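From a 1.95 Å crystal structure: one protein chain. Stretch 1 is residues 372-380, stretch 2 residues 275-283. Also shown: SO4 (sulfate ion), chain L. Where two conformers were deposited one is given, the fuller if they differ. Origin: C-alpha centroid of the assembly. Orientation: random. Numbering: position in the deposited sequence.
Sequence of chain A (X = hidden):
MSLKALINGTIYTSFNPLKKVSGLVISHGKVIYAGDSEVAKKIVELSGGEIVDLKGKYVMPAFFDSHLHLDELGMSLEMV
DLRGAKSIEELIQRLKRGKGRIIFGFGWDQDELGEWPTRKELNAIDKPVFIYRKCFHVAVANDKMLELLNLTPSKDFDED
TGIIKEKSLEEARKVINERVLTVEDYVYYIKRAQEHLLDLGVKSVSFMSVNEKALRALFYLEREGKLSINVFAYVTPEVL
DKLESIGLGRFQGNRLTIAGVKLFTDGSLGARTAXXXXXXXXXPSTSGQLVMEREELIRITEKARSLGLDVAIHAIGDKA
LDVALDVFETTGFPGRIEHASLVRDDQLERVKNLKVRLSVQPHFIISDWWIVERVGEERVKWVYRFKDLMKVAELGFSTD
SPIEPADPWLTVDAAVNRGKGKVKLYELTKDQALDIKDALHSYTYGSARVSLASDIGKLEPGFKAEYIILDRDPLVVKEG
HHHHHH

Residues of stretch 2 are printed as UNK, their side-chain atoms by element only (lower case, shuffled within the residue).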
# COMPACT_ATOMS: atom_id res chain seq x y z
N VAL A 372 31.60 -27.55 13.13
CA VAL A 372 31.83 -28.99 13.27
C VAL A 372 32.03 -29.39 14.74
O VAL A 372 31.68 -30.50 15.13
CB VAL A 372 33.00 -29.50 12.37
CG1 VAL A 372 33.14 -31.02 12.45
CG2 VAL A 372 32.82 -29.07 10.91
N GLU A 373 32.54 -28.47 15.56
CA GLU A 373 32.61 -28.72 17.00
C GLU A 373 31.21 -28.78 17.64
O GLU A 373 30.96 -29.62 18.50
CB GLU A 373 33.46 -27.67 17.72
CG GLU A 373 34.96 -27.92 17.60
CD GLU A 373 35.46 -27.61 16.22
OE1 GLU A 373 36.00 -28.52 15.56
OE2 GLU A 373 35.28 -26.45 15.78
N ARG A 374 30.32 -27.88 17.20
CA ARG A 374 28.93 -27.88 17.69
C ARG A 374 28.16 -29.16 17.38
O ARG A 374 27.48 -29.72 18.25
CB ARG A 374 28.15 -26.69 17.13
CG ARG A 374 28.65 -25.31 17.55
CD ARG A 374 28.55 -25.06 19.05
NE ARG A 374 28.88 -23.66 19.37
CZ ARG A 374 30.12 -23.20 19.54
NH1 ARG A 374 30.31 -21.92 19.82
NH2 ARG A 374 31.17 -24.01 19.42
N VAL A 375 28.25 -29.63 16.14
CA VAL A 375 27.39 -30.72 15.67
C VAL A 375 28.08 -32.06 15.50
O VAL A 375 27.41 -33.09 15.36
CB VAL A 375 26.61 -30.34 14.36
CG1 VAL A 375 25.88 -29.01 14.52
CG2 VAL A 375 27.55 -30.32 13.13
N GLY A 376 29.41 -32.07 15.52
CA GLY A 376 30.16 -33.33 15.36
C GLY A 376 30.19 -33.85 13.93
O GLY A 376 29.41 -33.41 13.07
N GLU A 377 31.05 -34.82 13.69
CA GLU A 377 31.19 -35.39 12.37
C GLU A 377 30.02 -36.16 11.86
O GLU A 377 29.78 -36.22 10.70
CB GLU A 377 32.41 -36.27 12.27
CG GLU A 377 33.19 -36.02 11.03
CD GLU A 377 34.39 -35.17 11.31
OE1 GLU A 377 34.38 -34.49 12.34
OE2 GLU A 377 35.36 -35.22 10.54
N GLU A 378 29.31 -36.76 12.77
CA GLU A 378 28.12 -37.54 12.41
C GLU A 378 26.96 -36.70 11.87
O GLU A 378 26.06 -37.24 11.23
CB GLU A 378 27.67 -38.42 13.58
CG GLU A 378 28.67 -39.52 13.97
CD GLU A 378 29.20 -40.30 12.78
OE1 GLU A 378 28.42 -41.07 12.17
OE2 GLU A 378 30.40 -40.15 12.45
N ARG A 379 26.98 -35.39 12.12
CA ARG A 379 25.93 -34.48 11.64
C ARG A 379 26.44 -33.49 10.59
O ARG A 379 25.67 -32.67 10.10
CB ARG A 379 25.29 -33.73 12.80
CG ARG A 379 24.52 -34.63 13.74
CD ARG A 379 23.90 -33.85 14.87
NE ARG A 379 24.87 -33.51 15.90
CZ ARG A 379 24.54 -33.15 17.14
NH1 ARG A 379 23.26 -33.10 17.51
NH2 ARG A 379 25.49 -32.87 18.01
N VAL A 380 27.72 -33.59 10.24
CA VAL A 380 28.35 -32.76 9.22
C VAL A 380 27.61 -32.74 7.86
O VAL A 380 27.49 -31.69 7.24
CB VAL A 380 29.85 -33.14 9.07
CG1 VAL A 380 30.35 -33.00 7.64
CG2 VAL A 380 30.66 -32.32 10.02
N UNK A 275 17.94 -25.53 18.15
CA UNK A 275 17.30 -26.72 18.72
C UNK A 275 17.61 -27.99 17.93
O UNK A 275 17.16 -28.15 16.80
c UNK A 275 15.78 -26.51 18.84
c UNK A 275 15.36 -27.67 21.03
c UNK A 275 13.49 -27.31 19.40
c UNK A 275 14.98 -27.60 19.55
N UNK A 276 18.35 -28.89 18.56
CA UNK A 276 18.82 -30.12 17.93
C UNK A 276 18.03 -31.34 18.43
O UNK A 276 17.44 -31.29 19.51
c UNK A 276 22.75 -29.62 18.25
c UNK A 276 21.15 -28.62 16.62
c UNK A 276 21.31 -29.17 18.02
c UNK A 276 20.31 -30.32 18.25
N UNK A 277 18.02 -32.43 17.65
CA UNK A 277 17.35 -33.66 18.08
C UNK A 277 18.21 -34.51 19.04
O UNK A 277 17.69 -35.40 19.71
c UNK A 277 16.89 -34.49 16.87
o UNK A 277 17.94 -34.69 15.95
N UNK A 278 19.51 -34.21 19.10
CA UNK A 278 20.44 -34.85 20.05
C UNK A 278 21.33 -33.76 20.63
O UNK A 278 21.49 -32.71 19.99
n UNK A 278 21.46 -40.33 17.06
c UNK A 278 21.29 -35.92 19.34
c UNK A 278 21.45 -38.23 18.39
c UNK A 278 20.69 -39.48 18.01
c UNK A 278 20.57 -37.24 19.14
N UNK A 279 21.89 -33.96 21.84
CA UNK A 279 22.69 -32.88 22.44
C UNK A 279 23.87 -32.39 21.58
O UNK A 279 24.30 -33.08 20.66
c UNK A 279 22.13 -34.52 24.09
c UNK A 279 23.19 -33.50 23.75
c UNK A 279 21.79 -35.11 22.76
N UNK A 280 24.34 -31.18 21.88
CA UNK A 280 25.51 -30.59 21.21
C UNK A 280 26.74 -31.45 21.44
O UNK A 280 26.91 -32.04 22.51
c UNK A 280 25.76 -29.17 21.73
c UNK A 280 22.77 -26.99 20.77
c UNK A 280 25.40 -27.39 19.97
o UNK A 280 22.51 -25.34 19.08
c UNK A 280 24.61 -26.44 19.31
c UNK A 280 23.57 -27.93 21.42
c UNK A 280 24.90 -28.14 21.03
c UNK A 280 23.29 -26.26 19.72
N UNK A 281 27.58 -31.55 20.41
CA UNK A 281 28.78 -32.39 20.49
C UNK A 281 29.84 -31.82 21.44
O UNK A 281 30.59 -32.58 22.04
c UNK A 281 29.34 -32.64 19.10
o UNK A 281 28.39 -33.33 18.33
N UNK A 282 29.87 -30.50 21.59
CA UNK A 282 30.82 -29.86 22.51
C UNK A 282 30.17 -29.35 23.80
O UNK A 282 30.81 -28.65 24.59
o UNK A 282 29.45 -27.77 21.29
c UNK A 282 31.60 -28.74 21.81
o UNK A 282 31.24 -26.61 20.79
c UNK A 282 30.69 -27.63 21.26
N UNK A 283 28.89 -29.68 23.99
CA UNK A 283 28.18 -29.43 25.25
C UNK A 283 27.05 -30.45 25.36
O UNK A 283 25.91 -30.17 24.95
c UNK A 283 27.16 -27.60 26.71
o UNK A 283 27.01 -28.47 27.60
o UNK A 283 26.91 -26.39 26.91
c UNK A 283 27.65 -27.99 25.32
S SO4 L . 31.06 -37.11 16.37
O1 SO4 L . 32.15 -36.16 16.15
O2 SO4 L . 30.61 -37.02 17.76
O3 SO4 L . 29.94 -36.79 15.50
O4 SO4 L . 31.51 -38.46 16.08
O HOH W 1 20.65 -33.32 16.14

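Position 275 carries four carbons, forked at the second beyond CA, and lies out of reach of stretch 1. This is a leucine, Leu275, and the contact does not depend on it. Position 276 has the same four-carbon fork, but its CB points toward stretch 1 and one terminal carbon approaches Arg379 NH1. It is Leu276, whose CD1 lies 3.6 Å from Arg379 NH1; its buried side chain brings one apolar methyl, CD1, beside the guanidinium, where it does not compete for its hydrogens.

Position 277 shows one carbon and one oxygen, with no contact to stretch 1. This is Ser277, linked to it through water 1, which donates to Ser277 OG (3.0 Å) and accepts from Arg379 NH1 (3.0 Å). At 278 four carbons run in a row to a nitrogen, and CB, pointing toward stretch 1, lies 3.9 Å from Arg379 NH1. This is Lys278. The chain's end leads away, keeping the ammonium clear of the arginine; its backbone O accepts from Arg379 NH1 at 3.1 Å.

Position 279 has three carbons closing a ring onto the backbone nitrogen, which defines Pro279. Its CA-to-CB bond points away from stretch 1, and the carbonyl does the work: Pro279 O accepts from Arg379 NH2 at 2.9 Å and, weakly, from Arg379 NH1 at 3.3 Å.

At 280 one carbon leads to a six-carbon ring bearing an oxygen, and a ring carbon lies 3.6 Å from Arg374 O. The residue is Tyr280, and the carbon is CD2 of its buried ring, which packs against Arg374.

Position 281 again has one carbon and one oxygen, now with CB directed toward stretch 1 and the oxygen 3.0 Å from Arg379 NH2. This is Ser281. Its OG accepts from Arg379 NH2, and its backbone N donates to Arg374 O at 2.8 Å. A small side chain suits the site, because OG lies just 3.2 Å from Gly376 N. An ideal CB on Gly376 would fall 2.6 Å from Ser281 OG, a clash, and the positive phi there also favours glycine.

Position 282 has two carbons, the second carrying two oxygens, one of them 2.9 Å from Arg374 NH2. This is Asp282. Its OD2 forms a salt bridge with Arg374 NH2, although the hydrogen bond within it is weak. Position 283 has the same atoms but makes no contact with stretch 1; it is Asp283.

The contact rests chiefly on Arg379. Its NE donates to Val375 O at 2.6 Å, helping to hold the guanidinium in place, while the group's edge meets Lys278 O, Pro279 O and Ser281 OG. The backbone bond from Ser281 to Arg374 fastens the loop to the last turn of the helix, and the Arg374–Asp282 salt bridge adds a charged link.

Stretch 2 (275-283) LLSKPYSDD
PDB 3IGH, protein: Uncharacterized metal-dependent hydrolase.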